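Local atomic coordinates of capsule biosynthesis protein capD (Bacillus anthracis, PDB entry 3G9K), a protein that cleaves the poly-gamma-D-glutamate capsule of the anthrax bacillus and, as a transpeptidase, joins it by an amide bond to meso-diaminopimelic acid of the peptidoglycan. Residues G226-Y231 / Q247-A252; E79-Y84 / P238-V243. One frame throughout, in Å; residues are numbered along the deposited sequence.

Contact 1. Residues G226-Y231 / Q247-A252; sequences GNYMGY and QMLKLA
Leu249, the first residue of 247-252 to meet the strand, lies against the ring of Tyr228. Its CB sits 3.7 Å from the centroid of that ring and only 10° off the normal, a CH-pi contact over the middle of the face, while CD2 reaches out to the phenol end, 3.9 Å from Tyr228 OH. Leu249 O lies 3.2 Å from Tyr228 CE1, beyond the rim and above the plane on the side of Leu249 CB. A branched aliphatic residue suits this place because its methylene and both methyls can spread under a flat ring. The ring is laid against the helix by a chi1 of 159°, which puts CG opposite the backbone N; CG of Met229, a selenomethionine, covers its other face toward the rim. Tyr228 OH is hydrogen-bonded to OG1 of Thr94 of the other chain.

Lys250 follows; its long, flexible chain can reach from the helix to Asn227 O, bending at its last two torsions. NZ donates to Asn227 O at 2.7 Å, standing above the carbonyl plane by 36°. Water 1 accepts from NZ and from Asn227 N, so the amine grips both backbone polar groups of Asn227, one directly, one through water. Asp302 adds a salt bridge, probably offsetting charge on this buried amine. Past Tyr228 the strand reverses in a type I' turn, where Gly230 suits the positive phi, closed by paired backbone bonds between Tyr228 and Tyr231. Here helix 242-254 packs on the hairpin end of an antiparallel sheet, as in the layered alpha/beta core of Ntn hydrolases.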
# COMPACT_ATOMS: atom_id res chain seq x y z
N GLY A 226 -0.36 8.79 17.77
CA GLY A 226 -0.97 10.06 18.08
C GLY A 226 -2.44 9.83 18.39
O GLY A 226 -2.87 8.71 18.69
N ASN A 227 -3.18 10.91 18.38
CA ASN A 227 -4.62 10.90 18.60
C ASN A 227 -5.28 11.78 17.54
O ASN A 227 -4.69 12.79 17.08
CB ASN A 227 -4.94 11.38 20.01
CG ASN A 227 -4.57 12.83 20.24
OD1 ASN A 227 -5.20 13.73 19.70
ND2 ASN A 227 -3.55 13.06 21.03
N TYR A 228 -6.50 11.41 17.15
CA TYR A 228 -7.25 12.19 16.20
C TYR A 228 -8.72 11.86 16.35
O TYR A 228 -9.09 10.69 16.26
CB TYR A 228 -6.74 11.93 14.78
CG TYR A 228 -7.68 12.26 13.68
CD1 TYR A 228 -8.00 13.57 13.36
CD2 TYR A 228 -8.24 11.24 12.91
CE1 TYR A 228 -8.90 13.86 12.29
CE2 TYR A 228 -9.12 11.51 11.87
CZ TYR A 228 -9.45 12.82 11.57
OH TYR A 228 -10.32 13.07 10.53
N MSE A 229 -9.54 12.87 16.60
CA MSE A 229 -11.00 12.69 16.74
C MSE A 229 -11.37 11.63 17.79
O MSE A 229 -12.35 10.88 17.61
CB MSE A 229 -11.63 12.37 15.38
CG MSE A 229 -11.62 13.54 14.43
SE MSE A 229 -12.91 14.91 14.98
CE MSE A 229 -14.56 14.01 14.46
N GLY A 230 -10.59 11.57 18.87
CA GLY A 230 -10.84 10.62 19.93
C GLY A 230 -10.37 9.20 19.64
O GLY A 230 -10.62 8.28 20.44
N TYR A 231 -9.68 9.03 18.52
CA TYR A 231 -9.04 7.76 18.17
C TYR A 231 -7.59 7.82 18.56
O TYR A 231 -6.93 8.84 18.34
CB TYR A 231 -9.07 7.54 16.67
CG TYR A 231 -10.41 7.21 16.06
CD1 TYR A 231 -11.21 8.22 15.53
CD2 TYR A 231 -10.85 5.89 15.95
CE1 TYR A 231 -12.40 7.95 14.94
CE2 TYR A 231 -12.07 5.60 15.35
CZ TYR A 231 -12.83 6.64 14.83
OH TYR A 231 -14.05 6.42 14.23
N GLN A 247 -0.51 14.56 10.91
CA GLN A 247 -0.49 16.02 10.91
C GLN A 247 -1.66 16.63 10.11
O GLN A 247 -2.35 17.54 10.59
CB GLN A 247 0.83 16.53 10.32
CG GLN A 247 2.02 16.31 11.21
CD GLN A 247 3.33 16.69 10.54
OE1 GLN A 247 3.41 16.82 9.31
NE2 GLN A 247 4.38 16.91 11.37
N MSE A 248 -1.85 16.14 8.91
CA MSE A 248 -2.93 16.60 8.04
C MSE A 248 -4.32 16.31 8.63
O MSE A 248 -5.21 17.16 8.56
CB MSE A 248 -2.81 16.00 6.65
CG MSE A 248 -1.70 16.61 5.80
SE MSE A 248 -1.56 15.91 4.03
CE MSE A 248 -3.33 16.25 3.37
N LEU A 249 -4.51 15.10 9.16
CA LEU A 249 -5.75 14.76 9.84
C LEU A 249 -6.00 15.72 11.01
O LEU A 249 -7.11 16.21 11.17
CB LEU A 249 -5.74 13.32 10.34
CG LEU A 249 -5.77 12.19 9.29
CD1 LEU A 249 -5.48 10.86 9.96
CD2 LEU A 249 -7.12 12.13 8.50
N LYS A 250 -4.96 15.94 11.83
CA LYS A 250 -5.08 16.79 13.01
C LYS A 250 -5.30 18.27 12.63
O LYS A 250 -6.17 18.93 13.21
CB LYS A 250 -3.89 16.61 13.92
CG LYS A 250 -3.84 15.26 14.61
CD LYS A 250 -2.67 15.17 15.56
CE LYS A 250 -2.95 15.94 16.86
NZ LYS A 250 -3.88 15.25 17.79
N LEU A 251 -4.55 18.75 11.65
CA LEU A 251 -4.82 20.05 11.02
C LEU A 251 -6.27 20.21 10.50
O LEU A 251 -6.89 21.25 10.71
CB LEU A 251 -3.82 20.32 9.90
CG LEU A 251 -2.40 20.76 10.35
CD1 LEU A 251 -1.35 20.63 9.24
CD2 LEU A 251 -2.47 22.21 10.88
N ALA A 252 -6.81 19.19 9.82
CA ALA A 252 -8.18 19.25 9.30
C ALA A 252 -9.23 19.26 10.42
O ALA A 252 -10.24 19.95 10.33
CB ALA A 252 -8.43 18.10 8.30
O HOH W 1 -1.59 13.37 18.30

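Contact 2. Residues E79-Y84 / P238-V243; sequences ETFIDY and PPFSGV
In the gamma-glutamyltransferase core, this contact joins an inner strand of the antiparallel sheet, 79-83, to the turn that leads into helix 242-254. Its centre is an edge-to-face (T-shaped) aromatic pair. Phe81 directs the CE2 and CZ corner of its ring at the face of Phe240; CZ stands 3.5 Å above the plane of the Phe240 ring, over its centre. The ring centroids are 4.8 Å apart and the planes meet at 72°, so the slightly positive rim hydrogens of one ring face the pi cloud of the other. Phenylalanine fits both places, since two flat apolar rings can fill this buried interval without any polar group to satisfy. A chi1 of -175°, with CG trans to the main-chain N, carries the Phe81 ring out from the strand toward the turn.

Two residues on, Asp83 emerges from the same side of the strand. Its CG meets the rim of the Phe240 ring near the ring plane, 3.8 Å from CE2, and the carboxylate stands almost perpendicular to that ring. OD2 also comes within 3.3 Å of Pro239 CD, an apolar neighbour on the far side of a cis peptide bond that bends the chain between the two prolines.

The stronger partners of this buried acid are charged: OD1 forms a salt bridge with Arg55 of the other chain and also accepts from Arg85 N, while OD2 pairs with Arg221 of the adjoining strand. These bonds probably favour the ionised form and fix the carboxylate's rotation. Met60 of the other chain packs on Phe240. Strand, turn and second chain thus meet at one side of the antiparallel sheet, a layered association consistent with the two-chain gamma-glutamyltransferase fold of the Ntn clan.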
# COMPACT_ATOMS: atom_id res chain seq x y z
N GLU A 79 2.18 -3.27 19.48
CA GLU A 79 2.19 -2.51 18.22
C GLU A 79 3.56 -2.60 17.57
O GLU A 79 4.57 -2.28 18.19
CB GLU A 79 1.89 -1.02 18.47
CG GLU A 79 0.64 -0.74 19.28
CD GLU A 79 0.87 -0.78 20.79
OE1 GLU A 79 1.96 -0.35 21.25
OE2 GLU A 79 -0.05 -1.25 21.50
N THR A 80 3.60 -2.99 16.30
CA THR A 80 4.87 -3.20 15.59
C THR A 80 4.76 -2.69 14.17
O THR A 80 3.70 -2.81 13.54
CB THR A 80 5.22 -4.71 15.46
OG1 THR A 80 5.02 -5.39 16.71
CG2 THR A 80 6.67 -4.87 15.02
N PHE A 81 5.85 -2.14 13.67
CA PHE A 81 5.96 -1.80 12.26
C PHE A 81 7.18 -2.51 11.66
O PHE A 81 8.28 -2.36 12.15
CB PHE A 81 6.10 -0.29 12.02
CG PHE A 81 6.09 0.06 10.57
CD1 PHE A 81 4.88 0.17 9.90
CD2 PHE A 81 7.25 0.18 9.86
CE1 PHE A 81 4.85 0.43 8.53
CE2 PHE A 81 7.22 0.45 8.49
CZ PHE A 81 6.00 0.58 7.85
N ILE A 82 6.98 -3.35 10.64
CA ILE A 82 8.12 -3.96 9.98
C ILE A 82 8.41 -3.27 8.62
O ILE A 82 7.55 -3.22 7.73
CB ILE A 82 7.95 -5.46 9.78
CG1 ILE A 82 7.40 -6.11 11.04
CG2 ILE A 82 9.28 -6.06 9.32
CD1 ILE A 82 8.17 -5.74 12.27
N ASP A 83 9.60 -2.71 8.50
CA ASP A 83 10.08 -2.02 7.33
C ASP A 83 10.91 -2.98 6.45
O ASP A 83 12.05 -3.31 6.79
CB ASP A 83 10.94 -0.82 7.77
CG ASP A 83 11.46 0.01 6.58
OD1 ASP A 83 11.46 -0.48 5.43
OD2 ASP A 83 11.81 1.19 6.77
N TYR A 84 10.33 -3.41 5.33
CA TYR A 84 11.06 -4.24 4.35
C TYR A 84 11.14 -3.53 2.97
O TYR A 84 11.06 -4.14 1.91
CB TYR A 84 10.47 -5.66 4.28
CG TYR A 84 8.94 -5.69 4.18
CD1 TYR A 84 8.30 -5.83 2.97
CD2 TYR A 84 8.15 -5.57 5.31
CE1 TYR A 84 6.93 -5.84 2.89
CE2 TYR A 84 6.80 -5.57 5.24
CZ TYR A 84 6.18 -5.73 4.02
OH TYR A 84 4.80 -5.71 3.97
N PRO A 238 9.06 7.14 9.80
CA PRO A 238 10.14 7.36 8.84
C PRO A 238 10.90 6.08 8.53
O PRO A 238 11.19 5.27 9.45
CB PRO A 238 11.02 8.40 9.53
CG PRO A 238 10.10 9.16 10.34
CD PRO A 238 9.04 8.20 10.83
N PRO A 239 11.18 5.84 7.24
CA PRO A 239 11.04 6.71 6.06
C PRO A 239 9.63 6.72 5.42
O PRO A 239 9.42 7.40 4.40
CB PRO A 239 12.04 6.09 5.08
CG PRO A 239 11.90 4.63 5.35
CD PRO A 239 11.70 4.52 6.88
N PHE A 240 8.66 6.04 6.02
CA PHE A 240 7.25 6.10 5.57
C PHE A 240 6.68 7.46 6.00
O PHE A 240 7.32 8.19 6.76
CB PHE A 240 6.45 4.93 6.15
CG PHE A 240 6.79 3.57 5.54
CD1 PHE A 240 5.90 2.96 4.67
CD2 PHE A 240 8.00 2.94 5.83
CE1 PHE A 240 6.20 1.71 4.11
CE2 PHE A 240 8.32 1.69 5.27
CZ PHE A 240 7.42 1.09 4.40
N SER A 241 5.45 7.79 5.57
CA SER A 241 4.88 9.12 5.80
C SER A 241 3.60 9.15 6.64
O SER A 241 2.70 9.93 6.42
CB SER A 241 4.65 9.78 4.44
OG SER A 241 5.92 10.05 3.88
N GLY A 242 3.56 8.32 7.66
CA GLY A 242 2.47 8.38 8.62
C GLY A 242 2.44 9.69 9.41
O GLY A 242 1.37 10.17 9.72
N VAL A 243 3.61 10.25 9.73
CA VAL A 243 3.63 11.58 10.39
C VAL A 243 2.87 12.65 9.56
O VAL A 243 2.03 13.38 10.09
CB VAL A 243 5.07 12.08 10.67
CG1 VAL A 243 5.03 13.56 11.10
CG2 VAL A 243 5.76 11.20 11.74

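The centres of contacts 1 and 2 lie about 18 Å apart, on the same side of the chain's centre, and both join the four-stranded antiparallel sheet to helix 242-254 or its approach. Contact 2 uses strand 79-83 and the turn just before helix 242-254, whereas contact 1 uses the end of the neighbouring strand 219-228 and the helix itself. Along the chain the order is 79-84, 226-231, 238-243, 247-252, so the two contacts interleave. This chain is the N-terminal and larger of the two made from the single CapD precursor; the other chain reaches both contacts, so sheet and helix share an interface that unites the enzyme's two polypeptides.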